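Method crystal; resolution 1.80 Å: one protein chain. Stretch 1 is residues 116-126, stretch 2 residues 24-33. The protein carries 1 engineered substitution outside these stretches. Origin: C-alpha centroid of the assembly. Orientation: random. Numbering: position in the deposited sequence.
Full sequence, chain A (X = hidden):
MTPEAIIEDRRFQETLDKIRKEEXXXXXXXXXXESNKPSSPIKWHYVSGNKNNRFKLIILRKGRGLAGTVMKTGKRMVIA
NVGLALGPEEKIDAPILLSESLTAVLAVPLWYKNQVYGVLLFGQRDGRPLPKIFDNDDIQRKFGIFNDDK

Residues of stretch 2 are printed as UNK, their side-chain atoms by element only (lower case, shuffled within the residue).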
ATOM      1  N   VAL A 116       9.677  -0.042 -11.305  1.00 21.47           N
ATOM      2  CA  VAL A 116       8.891  -0.046 -10.057  1.00 22.26           C
ATOM      3  C   VAL A 116       9.560  -0.941  -9.044  1.00 22.58           C
ATOM      4  O   VAL A 116       9.636  -2.125  -9.270  1.00 24.67           O
ATOM      5  CB  VAL A 116       7.449  -0.612 -10.221  1.00 27.47           C
ATOM      6  CG1 VAL A 116       6.676  -0.473  -8.893  1.00 25.83           C
ATOM      7  CG2 VAL A 116       6.665   0.048 -11.325  1.00 31.44           C
ATOM      8  N   TYR A 117      10.001  -0.375  -7.930  1.00 21.73           N
ATOM      9  CA  TYR A 117      10.649  -1.113  -6.876  1.00 25.32           C
ATOM     10  C   TYR A 117       9.764  -1.351  -5.675  1.00 25.48           C
ATOM     11  O   TYR A 117      10.045  -2.235  -4.851  1.00 26.93           O
ATOM     12  CB  TYR A 117      11.907  -0.409  -6.438  1.00 25.87           C
ATOM     13  CG  TYR A 117      11.732   0.877  -5.670  1.00 26.61           C
ATOM     14  CD1 TYR A 117      11.552   0.874  -4.255  1.00 28.65           C
ATOM     15  CD2 TYR A 117      11.815   2.108  -6.310  1.00 26.92           C
ATOM     16  CE1 TYR A 117      11.414   2.082  -3.536  1.00 30.27           C
ATOM     17  CE2 TYR A 117      11.689   3.277  -5.596  1.00 30.73           C
ATOM     18  CZ  TYR A 117      11.471   3.248  -4.218  1.00 31.29           C
ATOM     19  OH  TYR A 117      11.377   4.419  -3.547  1.00 35.53           O
ATOM     20  N   GLY A 118       8.650  -0.641  -5.611  1.00 23.64           N
ATOM     21  CA  GLY A 118       7.796  -0.766  -4.423  1.00 22.73           C
ATOM     22  C   GLY A 118       6.423  -0.161  -4.635  1.00 24.05           C
ATOM     23  O   GLY A 118       6.105   0.421  -5.711  1.00 23.18           O
ATOM     24  N   VAL A 119       5.602  -0.320  -3.601  1.00 19.40           N
ATOM     25  CA  VAL A 119       4.265   0.234  -3.597  1.00 20.91           C
ATOM     26  C   VAL A 119       4.024   0.976  -2.322  1.00 22.86           C
ATOM     27  O   VAL A 119       4.252   0.419  -1.263  1.00 21.36           O
ATOM     28  CB  VAL A 119       3.185  -0.845  -3.820  1.00 22.87           C
ATOM     29  CG1 VAL A 119       1.808  -0.200  -3.866  1.00 22.05           C
ATOM     30  CG2 VAL A 119       3.472  -1.628  -5.098  1.00 25.80           C
ATOM     31  N   LEU A 120       3.604   2.254  -2.431  1.00 20.20           N
ATOM     32  CA  LEU A 120       3.153   3.042  -1.298  1.00 18.73           C
ATOM     33  C   LEU A 120       1.625   3.051  -1.226  1.00 21.54           C
ATOM     34  O   LEU A 120       0.920   3.473  -2.188  1.00 20.45           O
ATOM     35  CB  LEU A 120       3.649   4.470  -1.405  1.00 20.92           C
ATOM     36  CG  LEU A 120       3.206   5.505  -0.452  1.00 20.00           C
ATOM     37  CD1 LEU A 120       3.621   5.178   0.967  1.00 24.98           C
ATOM     38  CD2 LEU A 120       3.795   6.880  -0.850  1.00 23.75           C
ATOM     39  N   LEU A 121       1.110   2.509  -0.150  1.00 20.52           N
ATOM     40  CA  LEU A 121      -0.350   2.370   0.066  1.00 19.81           C
ATOM     41  C   LEU A 121      -0.792   3.368   1.127  1.00 20.24           C
ATOM     42  O   LEU A 121      -0.116   3.485   2.190  1.00 20.53           O
ATOM     43  CB  LEU A 121      -0.678   0.964   0.476  1.00 21.58           C
ATOM     44  CG  LEU A 121      -2.111   0.830   1.001  1.00 25.07           C
ATOM     45  CD1 LEU A 121      -3.063   0.977  -0.088  1.00 27.08           C
ATOM     46  CD2 LEU A 121      -2.293  -0.521   1.718  1.00 31.07           C
ATOM     47  N   PHE A 122      -1.796   4.195   0.779  1.00 17.94           N
ATOM     48  CA  PHE A 122      -2.479   5.085   1.747  1.00 20.09           C
ATOM     49  C   PHE A 122      -3.858   4.490   1.962  1.00 20.56           C
ATOM     50  O   PHE A 122      -4.585   4.150   0.992  1.00 19.92           O
ATOM     51  CB  PHE A 122      -2.593   6.515   1.187  1.00 21.89           C
ATOM     52  CG  PHE A 122      -1.271   7.233   1.094  1.00 21.53           C
ATOM     53  CD1 PHE A 122      -0.709   7.748   2.260  1.00 27.65           C
ATOM     54  CD2 PHE A 122      -0.679   7.493  -0.108  1.00 30.40           C
ATOM     55  CE1 PHE A 122       0.495   8.454   2.191  1.00 26.52           C
ATOM     56  CE2 PHE A 122       0.510   8.218  -0.190  1.00 29.37           C
ATOM     57  CZ  PHE A 122       1.088   8.698   0.971  1.00 29.06           C
ATOM     58  N   GLY A 123      -4.238   4.331   3.218  1.00 18.95           N
ATOM     59  CA  GLY A 123      -5.553   3.783   3.542  1.00 19.74           C
ATOM     60  C   GLY A 123      -6.385   4.577   4.538  1.00 21.08           C
ATOM     61  O   GLY A 123      -5.822   5.163   5.452  1.00 19.94           O
ATOM     62  N   GLN A 124      -7.689   4.638   4.325  1.00 19.26           N
ATOM     63  CA  GLN A 124      -8.620   5.206   5.305  1.00 19.00           C
ATOM     64  C   GLN A 124      -9.406   4.121   5.987  1.00 18.55           C
ATOM     65  O   GLN A 124      -9.694   3.059   5.371  1.00 19.34           O
ATOM     66  CB  GLN A 124      -9.601   6.189   4.663  1.00 18.61           C
ATOM     67  CG  GLN A 124      -8.922   7.374   3.971  1.00 19.10           C
ATOM     68  CD  GLN A 124      -8.319   8.383   4.907  1.00 22.51           C
ATOM     69  OE1 GLN A 124      -7.627   8.042   5.874  1.00 21.71           O
ATOM     70  NE2 GLN A 124      -8.583   9.671   4.643  1.00 24.25           N
ATOM     71  N   ARG A 125      -9.841   4.428   7.209  1.00 19.93           N
ATOM     72  CA  ARG A 125     -10.775   3.597   7.927  1.00 20.66           C
ATOM     73  C   ARG A 125     -12.068   4.361   8.161  1.00 20.41           C
ATOM     74  O   ARG A 125     -12.157   5.556   7.955  1.00 21.25           O
ATOM     75  CB  ARG A 125     -10.176   3.203   9.291  1.00 21.14           C
ATOM     76  CG  ARG A 125      -8.935   2.324   9.102  1.00 20.06           C
ATOM     77  CD  ARG A 125      -8.574   1.581  10.383  1.00 22.17           C
ATOM     78  NE  ARG A 125      -7.208   1.083  10.266  1.00 20.83           N
ATOM     79  CZ  ARG A 125      -6.107   1.752  10.618  1.00 21.73           C
ATOM     80  NH1 ARG A 125      -6.170   2.960  11.190  1.00 20.90           N
ATOM     81  NH2 ARG A 125      -4.934   1.211  10.345  1.00 21.75           N
ATOM     82  N   ASP A 126     -13.084   3.630   8.557  1.00 20.58           N
ATOM     83  CA  ASP A 126     -14.359   4.211   9.127  1.00 19.89           C
ATOM     84  C   ASP A 126     -15.089   5.070   8.126  1.00 22.16           C
ATOM     85  O   ASP A 126     -15.889   5.934   8.510  1.00 22.85           O
ATOM     86  CB  ASP A 126     -14.126   5.006  10.426  1.00 19.24           C
ATOM     87  CG  ASP A 126     -13.397   4.180  11.484  1.00 22.57           C
ATOM     88  OD1 ASP A 126     -13.937   3.101  11.818  1.00 24.05           O
ATOM     89  OD2 ASP A 126     -12.349   4.650  11.995  1.00 26.51           O
ATOM     90  N   UNK A  24      -3.083  13.087   5.824  1.00 24.30           N
ATOM     91  CA  UNK A  24      -4.363  12.929   6.363  1.00 24.45           C
ATOM     92  C   UNK A  24      -4.904  11.522   6.403  1.00 23.42           C
ATOM     93  O   UNK A  24      -6.060  11.363   6.506  1.00 24.72           O
ATOM     94  N   UNK A  25      -4.031  10.541   6.387  1.00 21.85           N
ATOM     95  CA  UNK A  25      -4.418   9.114   6.315  1.00 20.86           C
ATOM     96  C   UNK A  25      -4.441   8.408   7.616  1.00 21.85           C
ATOM     97  O   UNK A  25      -3.576   8.591   8.480  1.00 24.44           O
ATOM     98  o   UNK A  25      -5.378   9.424  -0.053  1.00 24.28           O
ATOM     99  c   UNK A  25      -4.088   8.623   3.822  1.00 21.44           C
ATOM    100  c   UNK A  25      -5.193   7.928   3.293  1.00 21.03           C
ATOM    101  c   UNK A  25      -3.586   8.371   5.256  1.00 22.11           C
ATOM    102  c   UNK A  25      -4.970   9.140   1.214  1.00 25.54           C
ATOM    103  c   UNK A  25      -5.635   8.160   1.986  1.00 21.05           C
ATOM    104  c   UNK A  25      -3.519   9.578   3.043  1.00 23.00           C
ATOM    105  c   UNK A  25      -3.939   9.833   1.754  1.00 23.23           C
ATOM    106  N   UNK A  26      -5.373   7.464   7.731  1.00 19.57           N
ATOM    107  CA  UNK A  26      -5.424   6.651   8.897  1.00 19.54           C
ATOM    108  C   UNK A  26      -4.300   5.592   8.900  1.00 23.52           C
ATOM    109  O   UNK A  26      -3.952   5.062   9.942  1.00 21.33           O
ATOM    110  c   UNK A  26      -7.923   6.939   9.264  1.00 24.14           C
ATOM    111  o   UNK A  26      -9.084   6.600   8.916  1.00 22.13           O
ATOM    112  o   UNK A  26      -7.641   8.074   9.770  1.00 24.01           O
ATOM    113  c   UNK A  26      -6.762   5.950   9.012  1.00 22.67           C
ATOM    114  N   UNK A  27      -3.884   5.195   7.703  1.00 20.45           N
ATOM    115  CA  UNK A  27      -2.934   4.105   7.559  1.00 20.16           C
ATOM    116  C   UNK A  27      -2.029   4.349   6.363  1.00 20.34           C
ATOM    117  O   UNK A  27      -2.451   4.915   5.306  1.00 19.49           O
ATOM    118  c   UNK A  27      -1.252  -0.654   6.741  1.00 20.15           C
ATOM    119  c   UNK A  27      -2.207   1.001   8.134  1.00 19.94           C
ATOM    120  c   UNK A  27      -2.892   1.581   7.078  1.00 18.56           C
ATOM    121  c   UNK A  27      -2.744   1.013   5.839  1.00 20.26           C
ATOM    122  c   UNK A  27      -3.745   2.802   7.288  1.00 19.14           C
ATOM    123  c   UNK A  27      -1.926  -0.104   5.676  1.00 20.16           C
ATOM    124  c   UNK A  27      -1.408  -0.105   7.976  1.00 22.16           C
ATOM    125  N   UNK A  28      -0.796   3.891   6.443  1.00 17.22           N
ATOM    126  CA  UNK A  28       0.047   3.839   5.198  1.00 19.58           C
ATOM    127  C   UNK A  28       0.973   2.619   5.267  1.00 19.86           C
ATOM    128  O   UNK A  28       1.268   2.140   6.370  1.00 20.74           O
ATOM    129  c   UNK A  28       0.846   5.160   4.983  1.00 20.89           C
ATOM    130  N   UNK A  29       1.448   2.128   4.131  1.00 16.27           N
ATOM    131  CA  UNK A  29       2.297   0.953   4.120  1.00 16.96           C
ATOM    132  C   UNK A  29       3.174   0.994   2.906  1.00 20.73           C
ATOM    133  O   UNK A  29       2.778   1.579   1.865  1.00 20.10           O
ATOM    134  c   UNK A  29       1.466  -0.288   4.168  1.00 18.99           C
ATOM    135  N   UNK A  30       4.368   0.417   3.027  1.00 19.52           N
ATOM    136  CA  UNK A  30       5.235   0.254   1.836  1.00 20.44           C
ATOM    137  C   UNK A  30       5.525  -1.226   1.619  1.00 20.01           C
ATOM    138  O   UNK A  30       5.973  -1.900   2.528  1.00 19.77           O
ATOM    139  c   UNK A  30       7.449   3.393   2.617  1.00 29.80           C
ATOM    140  c   UNK A  30       6.559   1.016   2.039  1.00 21.33           C
ATOM    141  c   UNK A  30       6.315   2.534   2.046  1.00 25.57           C
ATOM    142  c   UNK A  30       7.545   0.666   0.898  1.00 25.09           C
ATOM    143  N   UNK A  31       5.329  -1.693   0.391  1.00 18.46           N
ATOM    144  CA  UNK A  31       5.603  -3.077  -0.004  1.00 19.06           C
ATOM    145  C   UNK A  31       6.835  -3.108  -0.926  1.00 21.84           C
ATOM    146  O   UNK A  31       7.013  -2.243  -1.781  1.00 19.26           O
ATOM    147  c   UNK A  31       4.394  -3.675  -0.697  1.00 20.34           C
ATOM    148  N   UNK A  32       7.643  -4.138  -0.756  1.00 20.43           N
ATOM    149  CA  UNK A  32       8.922  -4.341  -1.573  1.00 24.34           C
ATOM    150  C   UNK A  32       9.048  -5.843  -1.670  1.00 25.25           C
ATOM    151  O   UNK A  32       8.505  -6.587  -0.788  1.00 22.03           O
ATOM    152  c   UNK A  32      10.286  -2.496  -0.359  1.00 27.62           C
ATOM    153  c   UNK A  32      10.364  -0.192  -0.988  1.00 38.68           C
ATOM    154  c   UNK A  32      10.218  -1.511  -1.322  1.00 37.94           C
ATOM    155  c   UNK A  32      10.739  -0.855   1.301  1.00 35.39           C
ATOM    156  c   UNK A  32      10.215  -3.910  -0.762  1.00 25.44           C
ATOM    157  c   UNK A  32      10.634   0.128   0.335  1.00 39.95           C
ATOM    158  c   UNK A  32      10.570  -2.149   0.963  1.00 32.94           C
ATOM    159  N   UNK A  33       9.856  -6.354  -2.638  1.00 23.00           N
ATOM    160  CA  UNK A  33      10.245  -7.771  -2.590  1.00 22.12           C
ATOM    161  C   UNK A  33      10.931  -8.120  -1.234  1.00 19.22           C
ATOM    162  O   UNK A  33      11.655  -7.307  -0.683  1.00 25.05           O
ATOM    163  c   UNK A  33       8.971  -8.484  -7.383  1.00 31.47           C
ATOM    164  c   UNK A  33       8.879  -9.449  -6.459  1.00 28.30           C
ATOM    165  o   UNK A  33       8.249  -8.562  -8.542  1.00 32.09           O
ATOM    166  c   UNK A  33      10.417  -8.268  -5.035  1.00 24.63           C
ATOM    167  c   UNK A  33       9.732  -7.368  -7.163  1.00 29.54           C
ATOM    168  c   UNK A  33       9.615  -9.370  -5.284  1.00 25.35           C
ATOM    169  c   UNK A  33      10.500  -7.297  -6.004  1.00 27.97           C
ATOM    170  c   UNK A  33      11.190  -8.157  -3.753  1.00 19.56           C
TER
HETATM  171  O   HOH W   1      11.196  -4.643  -4.412  1.00 23.01           O

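Position 24 has no side-chain atoms, and its phi/psi of 87/23° would jam a CB against the preceding carbonyl oxygen. It is Gly24, closing a helix in a Schellman motif.

Position 25 carries one carbon, then a six-carbon ring bearing one oxygen. CB of Phe122 sits 3.4 Å from the ring centroid, 4° off the normal, hence over the face. A phenol ring means Tyr25; it also forms an offset stack with the Phe122 ring, centroids 4.8 Å apart and planes at 28°.

Position 26 has two carbons, the second carrying two oxygens. One oxygen accepts a hydrogen bond from N of Arg125 at 2.9 Å, as a carboxylate can; with an amide excluded by the element count, this is Asp26, and the acceptor is OD2. Its backbone N donates to OE1 of Gln124 at 3.0 Å.

At position 27 one carbon leads to a six-carbon ring without a heteroatom, 4.0 Å at its closest from CD2 of Leu121. This is Phe27, the ring atom being CE2. The ring presents its edge to that methyl.

Position 28 has a single carbon, CB, 4.1 Å from CD1 of Phe122: Ala28. Position 29 again has CB alone, 4.4 Å from CB of Leu121: Ala29.

Position 30 shows four carbons forked at the first, one arm two carbons long. This beta-branching gives Ile30, whose CG1 lies 3.9 Å from CD1 of Leu120.

Position 31 has one carbon, its CB 4.4 Å from CB of Val119, and is Ala31.

Position 32 has one carbon and an all-carbon six-membered ring, so it is Phe32. Its CE2 approaches CE1 of Tyr117 at 3.6 Å, edge to edge. Gly118 leaves room here: an ideal CB on it would fall 2.9 Å from CE2 of Phe32.

Position 33 has one carbon and a six-carbon ring bearing an oxygen: Tyr33. Its side chain makes no contact with stretch 1, but a water accepts from N of Tyr33 (2.8 Å) and donates to O of Tyr117 (2.7 Å).

The contact is an antiparallel strand pairing, with axes at 162°. Reciprocal backbone bonds join Val119 with Ala31, Leu121 with Ala29 and Gly123 with Phe27; N of Leu121 to O of Ala29, for example, spans 2.8 Å at 178°. Side chains alternate: Leu120, Phe122, Ala28 and Ile30 share one face, Val119, Leu121, Phe27, Ala29 and Ala31 the other. Beyond the ladder, Asp26 extends the pairing through its bonds to Gln124 and Arg125. Together the stretches bury 912 Å².

Stretch 2 24-33: GYDFAAIAFY
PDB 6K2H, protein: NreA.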